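Local atomic coordinates of cytosolic phospholipase A2 delta (PDB entry 5IZ5), a protein that hydrolyses the sn-2 ester of glycerophospholipids in a calcium-dependent manner, releasing fatty acids with a preference for linoleic acid. Residues I389-K400 with M775-L786. The protein carries 3 engineered substitutions. Numbering follows the deposited sequence.
Sequences IRYAREHLAKSK and MTYKEEDFERLL. With SO4 (sulfate ion), chain M.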
loop_
_atom_site.group_PDB
_atom_site.type_symbol
_atom_site.label_atom_id
_atom_site.label_comp_id
_atom_site.label_asym_id
_atom_site.label_seq_id
_atom_site.Cartn_x
_atom_site.Cartn_y
_atom_site.Cartn_z
ATOM N N ILE B 389 -3.739 29.281 -4.124
ATOM C CA ILE B 389 -3.841 29.327 -5.586
ATOM C C ILE B 389 -2.660 30.089 -6.165
ATOM O O ILE B 389 -2.007 29.623 -7.094
ATOM C CB ILE B 389 -5.113 30.055 -6.076
ATOM C CG1 ILE B 389 -6.395 29.388 -5.572
ATOM C CG2 ILE B 389 -5.132 30.137 -7.597
ATOM C CD1 ILE B 389 -6.608 27.978 -6.038
ATOM N N ARG B 390 -2.407 31.270 -5.610
ATOM C CA ARG B 390 -1.325 32.139 -6.071
ATOM C C ARG B 390 0.022 31.432 -5.933
ATOM O O ARG B 390 0.833 31.417 -6.858
ATOM C CB ARG B 390 -1.316 33.437 -5.261
ATOM C CG ARG B 390 -0.365 34.496 -5.784
ATOM C CD ARG B 390 -0.055 35.546 -4.731
ATOM N NE ARG B 390 0.952 36.496 -5.209
ATOM C CZ ARG B 390 1.595 37.381 -4.446
ATOM N NH1 ARG B 390 1.356 37.460 -3.140
ATOM N NH2 ARG B 390 2.490 38.194 -4.997
ATOM N N TYR B 391 0.240 30.849 -4.760
ATOM C CA TYR B 391 1.441 30.077 -4.467
ATOM C C TYR B 391 1.677 29.017 -5.555
ATOM O O TYR B 391 2.757 28.946 -6.138
ATOM C CB TYR B 391 1.282 29.432 -3.087
ATOM C CG TYR B 391 2.438 28.594 -2.610
ATOM C CD1 TYR B 391 3.427 29.138 -1.797
ATOM C CD2 TYR B 391 2.515 27.238 -2.928
ATOM C CE1 TYR B 391 4.476 28.362 -1.337
ATOM C CE2 TYR B 391 3.556 26.455 -2.473
ATOM C CZ TYR B 391 4.534 27.019 -1.679
ATOM O OH TYR B 391 5.565 26.242 -1.227
ATOM N N ALA B 392 0.649 28.222 -5.835
ATOM C CA ALA B 392 0.735 27.160 -6.838
ATOM C C ALA B 392 0.998 27.718 -8.231
ATOM O O ALA B 392 1.808 27.171 -8.978
ATOM C CB ALA B 392 -0.536 26.324 -6.840
ATOM N N ARG B 393 0.310 28.804 -8.570
ATOM C CA ARG B 393 0.468 29.452 -9.873
ATOM C C ARG B 393 1.906 29.907 -10.094
ATOM O O ARG B 393 2.485 29.684 -11.159
ATOM C CB ARG B 393 -0.470 30.659 -9.995
ATOM C CG ARG B 393 -0.510 31.284 -11.385
ATOM C CD ARG B 393 -0.955 32.741 -11.360
ATOM N NE ARG B 393 -2.089 32.974 -10.467
ATOM C CZ ARG B 393 -2.124 33.872 -9.481
ATOM N NH1 ARG B 393 -1.095 34.681 -9.237
ATOM N NH2 ARG B 393 -3.216 33.974 -8.733
ATOM N N GLU B 394 2.475 30.549 -9.081
ATOM C CA GLU B 394 3.823 31.100 -9.191
ATOM C C GLU B 394 4.880 30.006 -9.344
ATOM O O GLU B 394 5.788 30.121 -10.174
ATOM C CB GLU B 394 4.126 32.002 -7.994
ATOM C CG GLU B 394 3.349 33.312 -8.051
ATOM C CD GLU B 394 3.516 34.180 -6.817
ATOM O OE1 GLU B 394 4.195 33.756 -5.858
ATOM O OE2 GLU B 394 2.958 35.297 -6.810
ATOM N N HIS B 395 4.744 28.934 -8.568
ATOM C CA HIS B 395 5.673 27.808 -8.670
ATOM C C HIS B 395 5.507 27.047 -9.972
ATOM O O HIS B 395 6.481 26.551 -10.529
ATOM C CB HIS B 395 5.526 26.877 -7.464
ATOM C CG HIS B 395 6.170 27.420 -6.228
ATOM N ND1 HIS B 395 7.535 27.437 -6.059
ATOM C CD2 HIS B 395 5.647 28.004 -5.126
ATOM C CE1 HIS B 395 7.828 27.989 -4.897
ATOM N NE2 HIS B 395 6.698 28.343 -4.312
ATOM N N LEU B 396 4.278 26.962 -10.468
ATOM C CA LEU B 396 4.035 26.275 -11.729
ATOM C C LEU B 396 4.541 27.117 -12.916
ATOM O O LEU B 396 4.849 26.574 -13.976
ATOM C CB LEU B 396 2.552 25.915 -11.869
ATOM C CG LEU B 396 2.162 24.691 -12.708
ATOM C CD1 LEU B 396 2.967 23.447 -12.375
ATOM C CD2 LEU B 396 0.682 24.401 -12.515
ATOM N N ALA B 397 4.662 28.429 -12.713
ATOM C CA ALA B 397 5.132 29.357 -13.752
ATOM C C ALA B 397 6.651 29.431 -13.888
ATOM O O ALA B 397 7.156 29.657 -14.985
ATOM C CB ALA B 397 4.569 30.753 -13.503
ATOM N N LYS B 398 7.376 29.259 -12.786
ATOM C CA LYS B 398 8.840 29.403 -12.805
ATOM C C LYS B 398 9.507 28.372 -13.714
ATOM O O LYS B 398 8.965 27.288 -13.946
ATOM C CB LYS B 398 9.415 29.290 -11.389
ATOM C CG LYS B 398 9.439 27.868 -10.853
ATOM C CD LYS B 398 9.704 27.822 -9.360
ATOM C CE LYS B 398 9.513 26.411 -8.826
ATOM N NZ LYS B 398 10.235 26.216 -7.543
ATOM N N SER B 399 10.689 28.717 -14.213
ATOM C CA SER B 399 11.431 27.838 -15.119
ATOM C C SER B 399 11.917 26.586 -14.399
ATOM O O SER B 399 12.574 26.669 -13.368
ATOM C CB SER B 399 12.634 28.566 -15.723
ATOM O OG SER B 399 13.480 27.658 -16.414
ATOM N N LYS B 400 11.603 25.431 -14.965
ATOM C CA LYS B 400 12.002 24.161 -14.386
ATOM C C LYS B 400 13.367 23.703 -14.872
ATOM O O LYS B 400 13.847 22.663 -14.440
ATOM C CB LYS B 400 10.945 23.091 -14.657
ATOM C CG LYS B 400 9.555 23.490 -14.179
ATOM C CD LYS B 400 9.543 23.867 -12.701
ATOM C CE LYS B 400 8.132 24.015 -12.154
ATOM N NZ LYS B 400 7.349 25.059 -12.873
ATOM N N MET B 775 5.153 20.514 -16.525
ATOM C CA MET B 775 5.259 21.065 -15.183
ATOM C C MET B 775 5.530 22.573 -15.211
ATOM O O MET B 775 5.888 23.160 -14.191
ATOM C CB MET B 775 6.371 20.328 -14.415
ATOM C CG MET B 775 5.995 18.929 -13.926
ATOM S SD MET B 775 4.697 18.878 -12.661
ATOM C CE MET B 775 5.144 20.251 -11.605
ATOM N N THR B 776 5.358 23.196 -16.375
ATOM C CA THR B 776 5.523 24.639 -16.522
ATOM C C THR B 776 4.290 25.228 -17.196
ATOM O O THR B 776 4.047 24.993 -18.376
ATOM C CB THR B 776 6.771 24.990 -17.345
ATOM O OG1 THR B 776 7.886 24.231 -16.863
ATOM C CG2 THR B 776 7.083 26.485 -17.238
ATOM N N TYR B 777 3.501 25.965 -16.419
ATOM C CA TYR B 777 2.289 26.612 -16.907
ATOM C C TYR B 777 2.526 28.111 -16.925
ATOM O O TYR B 777 2.898 28.688 -15.906
ATOM C CB TYR B 777 1.112 26.325 -15.967
ATOM C CG TYR B 777 0.453 24.962 -16.083
ATOM C CD1 TYR B 777 -0.824 24.758 -15.573
ATOM C CD2 TYR B 777 1.085 23.886 -16.698
ATOM C CE1 TYR B 777 -1.446 23.525 -15.662
ATOM C CE2 TYR B 777 0.465 22.649 -16.792
ATOM C CZ TYR B 777 -0.799 22.474 -16.268
ATOM O OH TYR B 777 -1.415 21.246 -16.361
ATOM N N LYS B 778 2.318 28.743 -18.078
ATOM C CA LYS B 778 2.236 30.203 -18.134
ATOM C C LYS B 778 1.052 30.619 -17.275
ATOM O O LYS B 778 0.016 29.954 -17.295
ATOM C CB LYS B 778 2.035 30.680 -19.569
ATOM C CG LYS B 778 3.249 30.475 -20.459
ATOM C CD LYS B 778 2.869 30.306 -21.925
ATOM C CE LYS B 778 2.182 31.541 -22.486
ATOM N NZ LYS B 778 2.067 31.467 -23.968
ATOM N N GLU B 779 1.207 31.690 -16.504
ATOM C CA GLU B 779 0.144 32.129 -15.590
ATOM C C GLU B 779 -1.177 32.292 -16.333
ATOM O O GLU B 779 -2.242 31.986 -15.802
ATOM C CB GLU B 779 0.534 33.423 -14.871
ATOM C CG GLU B 779 1.765 33.267 -13.983
ATOM C CD GLU B 779 1.787 34.196 -12.778
ATOM O OE1 GLU B 779 2.750 34.108 -11.988
ATOM O OE2 GLU B 779 0.852 35.006 -12.604
ATOM N N GLU B 780 -1.078 32.748 -17.577
ATOM C CA GLU B 780 -2.201 32.803 -18.506
ATOM C C GLU B 780 -2.943 31.463 -18.585
ATOM O O GLU B 780 -4.157 31.412 -18.399
ATOM C CB GLU B 780 -1.677 33.189 -19.894
ATOM C CG GLU B 780 -2.639 33.973 -20.768
ATOM C CD GLU B 780 -2.040 34.317 -22.130
ATOM O OE1 GLU B 780 -2.720 35.011 -22.920
ATOM O OE2 GLU B 780 -0.894 33.894 -22.413
ATOM N N ASP B 781 -2.203 30.386 -18.859
ATOM C CA ASP B 781 -2.778 29.039 -18.997
ATOM C C ASP B 781 -3.266 28.450 -17.674
ATOM O O ASP B 781 -4.231 27.687 -17.649
ATOM C CB ASP B 781 -1.760 28.077 -19.623
ATOM C CG ASP B 781 -1.462 28.394 -21.080
ATOM O OD1 ASP B 781 -2.343 28.949 -21.772
ATOM O OD2 ASP B 781 -0.346 28.072 -21.537
ATOM N N PHE B 782 -2.580 28.780 -16.584
ATOM C CA PHE B 782 -2.998 28.355 -15.250
ATOM C C PHE B 782 -4.375 28.923 -14.927
ATOM O O PHE B 782 -5.279 28.184 -14.533
ATOM C CB PHE B 782 -1.990 28.834 -14.202
ATOM C CG PHE B 782 -2.348 28.456 -12.790
ATOM C CD1 PHE B 782 -1.788 27.333 -12.193
ATOM C CD2 PHE B 782 -3.238 29.225 -12.052
ATOM C CE1 PHE B 782 -2.109 26.979 -10.890
ATOM C CE2 PHE B 782 -3.562 28.878 -10.749
ATOM C CZ PHE B 782 -2.996 27.754 -10.167
ATOM N N GLU B 783 -4.515 30.239 -15.104
ATOM C CA GLU B 783 -5.753 30.951 -14.762
ATOM C C GLU B 783 -6.963 30.443 -15.535
ATOM O O GLU B 783 -8.025 30.247 -14.957
ATOM C CB GLU B 783 -5.595 32.464 -14.965
ATOM C CG GLU B 783 -4.774 33.149 -13.879
ATOM C CD GLU B 783 -5.460 33.149 -12.520
ATOM O OE1 GLU B 783 -6.649 33.518 -12.445
ATOM O OE2 GLU B 783 -4.817 32.779 -11.516
ATOM N N ARG B 784 -6.793 30.206 -16.832
ATOM C CA ARG B 784 -7.871 29.660 -17.659
ATOM C C ARG B 784 -8.404 28.332 -17.132
ATOM O O ARG B 784 -9.616 28.147 -17.015
ATOM C CB ARG B 784 -7.401 29.460 -19.097
ATOM C CG ARG B 784 -7.380 30.736 -19.924
ATOM C CD ARG B 784 -6.916 30.439 -21.343
ATOM N NE ARG B 784 -5.873 31.337 -21.839
ATOM C CZ ARG B 784 -5.928 32.074 -22.947
ATOM N NH1 ARG B 784 -7.008 32.092 -23.723
ATOM N NH2 ARG B 784 -4.873 32.813 -23.270
ATOM N N LEU B 785 -7.498 27.403 -16.835
ATOM C CA LEU B 785 -7.889 26.078 -16.344
ATOM C C LEU B 785 -8.555 26.197 -14.981
ATOM O O LEU B 785 -9.585 25.574 -14.725
ATOM C CB LEU B 785 -6.676 25.136 -16.266
ATOM C CG LEU B 785 -6.914 23.700 -15.783
ATOM C CD1 LEU B 785 -8.059 23.032 -16.524
ATOM C CD2 LEU B 785 -5.647 22.868 -15.929
ATOM N N LEU B 786 -7.955 27.001 -14.111
ATOM C CA LEU B 786 -8.493 27.227 -12.777
ATOM C C LEU B 786 -9.891 27.850 -12.835
ATOM O O LEU B 786 -10.820 27.354 -12.202
ATOM C CB LEU B 786 -7.562 28.143 -11.987
ATOM C CG LEU B 786 -8.023 28.447 -10.558
ATOM C CD1 LEU B 786 -7.523 27.375 -9.603
ATOM C CD2 LEU B 786 -7.553 29.822 -10.120
HETATM S S SO4 M . 11.009 25.705 -18.171
HETATM O O1 SO4 M . 10.358 27.001 -18.475
HETATM O O2 SO4 M . 10.151 24.914 -17.260
HETATM O O3 SO4 M . 11.228 24.956 -19.426
HETATM O O4 SO4 M . 12.319 25.940 -17.529
HETATM O O HOH W 1 1.282 29.670 -13.763
#
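Arg393 CB lies over the centre of one face of the Phe782 ring, 3.7 Å from its centroid, while Ile389 CG2 and Leu396 CD2 meet the edge in its plane; with Ala392 they form the hole for this knob. The same Leu396 CD2 covers a face of the Tyr777 ring, offset toward the rim, 3.4 Å from Tyr777 CD1. The Arg393 guanidinium stands nearly upright to the phenyl plane (83°) with Arg390 CA on one of its faces. A bend at chi3 (-43°) turns Arg393 NE to Glu783 OE2 at 2.9 Å, on the anti side of the carboxylate, whereas Glu779 OE2 makes only a long salt bridge to Arg393 NH1.

Where helix 389-397 ends, Tyr777 N donates to Leu396 O (2.9 Å), and a water links Arg393 O with Tyr777 O. Lys400, bent at chi2 and chi4, curls back so that Lys400 NZ reaches Met775 O (2.7 Å), His395 O and Lys398 O; a methionine in its place would probably leave these carbonyl oxygens without their shared donor. A sulfate, probably from the crystallisation liquor, accepts a hydrogen bond from Lys400 N. Between helices running roughly antiparallel (140°), the Arg393-Glu783 salt bridge thus flanks the Phe782 packing, and three carbonyls meet the buried Lys400 ammonium about where Met775 approaches substrate-binding Gly335 (side chains about 6 Å apart).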